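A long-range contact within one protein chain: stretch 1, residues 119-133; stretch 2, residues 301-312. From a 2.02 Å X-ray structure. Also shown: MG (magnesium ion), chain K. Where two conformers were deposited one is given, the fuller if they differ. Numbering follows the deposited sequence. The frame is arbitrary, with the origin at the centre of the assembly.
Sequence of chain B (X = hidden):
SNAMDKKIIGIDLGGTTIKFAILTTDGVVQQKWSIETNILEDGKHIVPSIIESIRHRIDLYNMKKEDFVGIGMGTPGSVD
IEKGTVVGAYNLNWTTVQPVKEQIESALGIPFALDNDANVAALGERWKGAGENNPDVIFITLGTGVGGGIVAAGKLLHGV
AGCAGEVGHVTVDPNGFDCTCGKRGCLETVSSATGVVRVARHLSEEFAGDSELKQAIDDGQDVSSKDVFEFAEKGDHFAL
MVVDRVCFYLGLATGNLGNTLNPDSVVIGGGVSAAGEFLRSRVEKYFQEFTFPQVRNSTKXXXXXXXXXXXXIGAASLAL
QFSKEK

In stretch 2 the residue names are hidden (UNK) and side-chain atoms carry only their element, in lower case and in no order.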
# COMPACT_ATOMS: atom_id res chain seq x y z
N ASN B 119 9.92 4.84 9.08
CA ASN B 119 10.17 3.52 8.49
C ASN B 119 10.89 2.60 9.48
O ASN B 119 10.53 1.45 9.71
CB ASN B 119 11.00 3.65 7.20
CG ASN B 119 10.13 4.06 6.03
OD1 ASN B 119 8.95 4.40 6.21
ND2 ASN B 119 10.71 4.07 4.83
N VAL B 120 11.91 3.18 10.08
CA VAL B 120 12.81 2.51 11.02
C VAL B 120 12.04 2.19 12.33
O VAL B 120 12.12 1.11 12.87
CB VAL B 120 14.04 3.45 11.11
CG1 VAL B 120 14.40 3.83 12.44
CG2 VAL B 120 15.17 2.98 10.23
N ALA B 121 11.25 3.14 12.81
CA ALA B 121 10.35 2.88 13.92
C ALA B 121 9.39 1.70 13.66
O ALA B 121 9.20 0.83 14.50
CB ALA B 121 9.58 4.16 14.30
N ALA B 122 8.85 1.64 12.44
CA ALA B 122 8.08 0.53 11.96
C ALA B 122 8.85 -0.78 12.07
O ALA B 122 8.29 -1.78 12.51
CB ALA B 122 7.64 0.79 10.46
N LEU B 123 10.12 -0.79 11.66
CA LEU B 123 10.93 -1.99 11.75
C LEU B 123 11.11 -2.39 13.22
O LEU B 123 11.22 -3.57 13.54
CB LEU B 123 12.35 -1.74 11.19
CG LEU B 123 12.55 -1.52 9.69
CD1 LEU B 123 14.00 -1.11 9.30
CD2 LEU B 123 12.13 -2.75 8.92
N GLY B 124 11.27 -1.38 14.08
CA GLY B 124 11.46 -1.62 15.53
C GLY B 124 10.20 -2.27 16.12
O GLY B 124 10.29 -3.23 16.91
N GLU B 125 9.04 -1.73 15.78
CA GLU B 125 7.79 -2.33 16.33
C GLU B 125 7.54 -3.72 15.72
O GLU B 125 7.16 -4.65 16.41
CB GLU B 125 6.58 -1.38 16.20
CG GLU B 125 6.72 -0.18 17.13
CD GLU B 125 6.29 -0.48 18.57
OE1 GLU B 125 5.72 -1.59 18.84
OE2 GLU B 125 6.49 0.41 19.42
N ARG B 126 7.84 -3.89 14.45
CA ARG B 126 7.76 -5.26 13.92
C ARG B 126 8.68 -6.27 14.65
O ARG B 126 8.26 -7.38 14.96
CB ARG B 126 8.00 -5.24 12.42
CG ARG B 126 7.99 -6.60 11.79
CD ARG B 126 8.20 -6.45 10.32
NE ARG B 126 8.41 -7.74 9.70
CZ ARG B 126 9.56 -8.07 9.12
NH1 ARG B 126 10.59 -7.19 9.06
NH2 ARG B 126 9.68 -9.26 8.58
N TRP B 127 9.93 -5.88 14.90
CA TRP B 127 10.96 -6.78 15.45
C TRP B 127 10.78 -7.11 16.90
O TRP B 127 10.95 -8.28 17.28
CB TRP B 127 12.36 -6.14 15.32
CG TRP B 127 13.55 -7.07 15.62
CD1 TRP B 127 13.55 -8.43 15.62
CD2 TRP B 127 14.91 -6.66 15.86
NE1 TRP B 127 14.83 -8.91 15.87
CE2 TRP B 127 15.68 -7.84 16.02
CE3 TRP B 127 15.54 -5.41 15.96
CZ2 TRP B 127 17.05 -7.81 16.30
CZ3 TRP B 127 16.91 -5.38 16.23
CH2 TRP B 127 17.65 -6.57 16.41
N LYS B 128 10.45 -6.09 17.72
CA LYS B 128 10.41 -6.24 19.18
C LYS B 128 9.09 -5.79 19.80
O LYS B 128 8.85 -6.00 21.00
CB LYS B 128 11.58 -5.47 19.81
CG LYS B 128 12.91 -6.12 19.45
CD LYS B 128 13.09 -7.43 20.25
CE LYS B 128 14.31 -8.21 19.77
NZ LYS B 128 14.40 -9.52 20.48
N GLY B 129 8.24 -5.17 18.99
CA GLY B 129 6.97 -4.68 19.53
C GLY B 129 5.73 -5.37 19.00
O GLY B 129 5.76 -6.60 18.75
N ALA B 130 4.67 -4.57 18.83
CA ALA B 130 3.31 -5.02 18.46
C ALA B 130 3.19 -5.72 17.10
O ALA B 130 2.24 -6.49 16.89
CB ALA B 130 2.28 -3.78 18.53
N GLY B 131 4.16 -5.51 16.21
CA GLY B 131 4.16 -6.14 14.87
C GLY B 131 4.39 -7.65 14.83
O GLY B 131 3.99 -8.31 13.87
N GLU B 132 5.06 -8.19 15.86
CA GLU B 132 5.24 -9.65 16.09
C GLU B 132 5.96 -10.40 14.98
O GLU B 132 5.71 -11.59 14.69
CB GLU B 132 3.90 -10.32 16.40
CG GLU B 132 3.35 -9.88 17.74
CD GLU B 132 2.30 -10.83 18.30
OE1 GLU B 132 2.22 -10.90 19.55
OE2 GLU B 132 1.56 -11.48 17.51
N ASN B 133 6.86 -9.67 14.35
CA ASN B 133 7.62 -10.15 13.19
C ASN B 133 6.78 -10.63 12.01
O ASN B 133 7.24 -11.39 11.22
CB ASN B 133 8.59 -11.22 13.65
CG ASN B 133 9.78 -10.60 14.40
OD1 ASN B 133 9.83 -10.61 15.65
ND2 ASN B 133 10.69 -9.99 13.65
N UNK B 301 -6.16 -3.87 14.77
CA UNK B 301 -5.72 -2.52 15.18
C UNK B 301 -5.01 -2.61 16.57
O UNK B 301 -5.62 -2.96 17.57
c UNK B 301 -6.88 -1.48 15.20
c UNK B 301 -6.51 -1.22 12.55
c UNK B 301 -7.55 -1.34 13.81
c UNK B 301 -6.39 -0.11 15.68
N UNK B 302 -3.72 -2.29 16.58
CA UNK B 302 -2.86 -2.46 17.76
C UNK B 302 -2.26 -1.12 18.22
O UNK B 302 -2.20 -0.16 17.44
c UNK B 302 -1.75 -3.48 17.44
c UNK B 302 -1.58 -7.28 16.78
c UNK B 302 -1.11 -5.86 17.13
n UNK B 302 -0.40 -8.24 16.66
c UNK B 302 -2.25 -4.85 16.98
N UNK B 303 -1.85 -1.07 19.50
CA UNK B 303 -1.03 0.02 20.04
C UNK B 303 0.46 -0.34 19.98
O UNK B 303 0.82 -1.53 20.07
c UNK B 303 -2.75 2.37 21.43
c UNK B 303 -2.95 0.67 23.30
c UNK B 303 -2.74 0.89 21.80
c UNK B 303 -1.39 0.28 21.47
N UNK B 304 1.33 0.65 19.81
CA UNK B 304 2.79 0.38 19.78
C UNK B 304 3.19 -0.11 21.17
O UNK B 304 2.63 0.36 22.17
c UNK B 304 3.54 1.65 19.49
N UNK B 305 4.16 -1.03 21.25
CA UNK B 305 4.62 -1.48 22.58
C UNK B 305 5.94 -0.86 23.07
O UNK B 305 6.21 -0.86 24.26
o UNK B 305 4.31 -5.77 22.12
o UNK B 305 2.13 -5.68 21.70
c UNK B 305 3.23 -5.14 22.06
c UNK B 305 3.22 -3.65 22.45
c UNK B 305 4.63 -3.02 22.67
N UNK B 306 6.72 -0.26 22.18
CA UNK B 306 8.09 0.16 22.50
C UNK B 306 8.29 1.60 22.86
O UNK B 306 9.41 1.97 23.24
c UNK B 306 9.07 -1.59 20.87
c UNK B 306 9.49 -2.55 21.98
c UNK B 306 9.07 -0.17 21.38
c UNK B 306 9.96 -1.73 19.66
N UNK B 307 7.24 2.41 22.75
CA UNK B 307 7.34 3.85 23.01
C UNK B 307 8.42 4.44 22.13
O UNK B 307 8.59 4.00 20.95
N UNK B 308 9.19 5.38 22.67
CA UNK B 308 10.11 6.11 21.83
C UNK B 308 11.41 5.36 21.54
O UNK B 308 12.25 5.90 20.80
o UNK B 308 11.36 8.67 24.19
c UNK B 308 10.35 7.53 22.33
c UNK B 308 11.08 7.59 23.69
n UNK B 308 11.35 6.46 24.27
N UNK B 309 11.57 4.16 22.12
CA UNK B 309 12.72 3.29 21.78
C UNK B 309 12.56 2.60 20.42
O UNK B 309 13.55 2.10 19.88
c UNK B 309 14.27 1.78 25.08
o UNK B 309 14.98 2.16 26.04
c UNK B 309 13.73 2.83 24.11
c UNK B 309 13.04 2.25 22.89
o UNK B 309 13.96 0.58 24.91
N UNK B 310 11.36 2.56 19.83
CA UNK B 310 11.24 1.85 18.52
C UNK B 310 12.21 2.36 17.49
O UNK B 310 12.70 1.59 16.67
c UNK B 310 9.80 1.88 17.94
N UNK B 311 12.48 3.66 17.50
CA UNK B 311 13.37 4.26 16.49
C UNK B 311 14.77 3.69 16.45
O UNK B 311 15.27 3.28 15.39
N UNK B 312 15.39 3.68 17.62
CA UNK B 312 16.75 3.21 17.85
C UNK B 312 16.88 1.68 17.63
O UNK B 312 17.85 1.19 17.02
c UNK B 312 18.40 4.59 19.21
c UNK B 312 16.87 2.97 20.52
c UNK B 312 17.17 3.84 19.25
MG MG K . 8.04 6.44 6.61
O HOH W 1 6.82 2.96 19.30
O HOH W 2 0.46 -7.72 19.16
O HOH W 3 -0.79 -10.40 15.47
O HOH W 4 8.00 7.48 4.46

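Position 301 carries four carbons, forked at the first, with one arm two carbons long, and reaches nothing on stretch 1: Ile 301. Position 302 holds four carbons in a row ending in a nitrogen, which lies 3.2 Å from Ala 130 O; this is Lys 302, and its NZ donates a hydrogen bond to that carbonyl. The same NZ forms a long salt bridge, 3.9 Å, with Glu 132 OE2. One water bridges NZ to Ala 130 O and another bridges it to Glu 132 OE2, so the amine is well occupied.

At 303, four carbons fork at the second, and the CA-to-CB bond points away from stretch 1: Leu 303. Its backbone makes the contact, with O 3.1 Å from Ala 130 CB. Position 304 has a single carbon, 3.2 Å from Glu 125 OE2, and is Ala 304.

Position 305 shows three carbons, the third carrying two oxygens. One oxygen lies 3.5 Å from Gly 129 C, the other 3.5 Å from Ala 130 CA. This is Glu 305, a carboxylate laid over the turn that follows the helix. At 306 four carbons fork at the second, the CA-to-CB bond points toward stretch 1, and one tip lies 3.1 Å from Gly 124 O: Leu 306, whose CD1 also sits 4.1 Å from Lys 128 CB.

Position 307 has no side-chain atoms and a phi of 56°, a value that favours glycine: Gly 307. Position 308 bears two carbons, the second carrying one oxygen and one nitrogen, and its CA-to-CB bond points away; assigning it as Asn 308 fits. Three carbons ending in two oxygens at 309, clear of stretch 1, give Glu 309.

A lone carbon at 310 points toward the helix, 3.6 Å from Ala 121 O and 3.8 Å from Glu 125 CG: Ala 310. Position 311 has no side-chain atoms and is therefore Gly 311; its CA lies 4.2 Å from Ala 121 CA. At 312 one carbon carries two more, and the CA-to-CB bond points away: Val 312.

The contact works by pairing one buried carboxylate with close backbone packing. Glu 125 OE1 accepts from Glu 305 N at 2.9 Å and OE2 from Leu 306 N at 2.8 Å, while OE1 also receives Ala 130 N at 3.2 Å, so one oxygen holds both the turn of stretch 1 and the backbone of stretch 2. A water joins OE2 to Gly 307 O. Beside this clamp, small residues let the backbones meet: an ideal CB on Gly 124 would fall 2.2 Å from Ala 310 O, a clash.

Stretch 2 (301-312) IKLAELGNEAGV
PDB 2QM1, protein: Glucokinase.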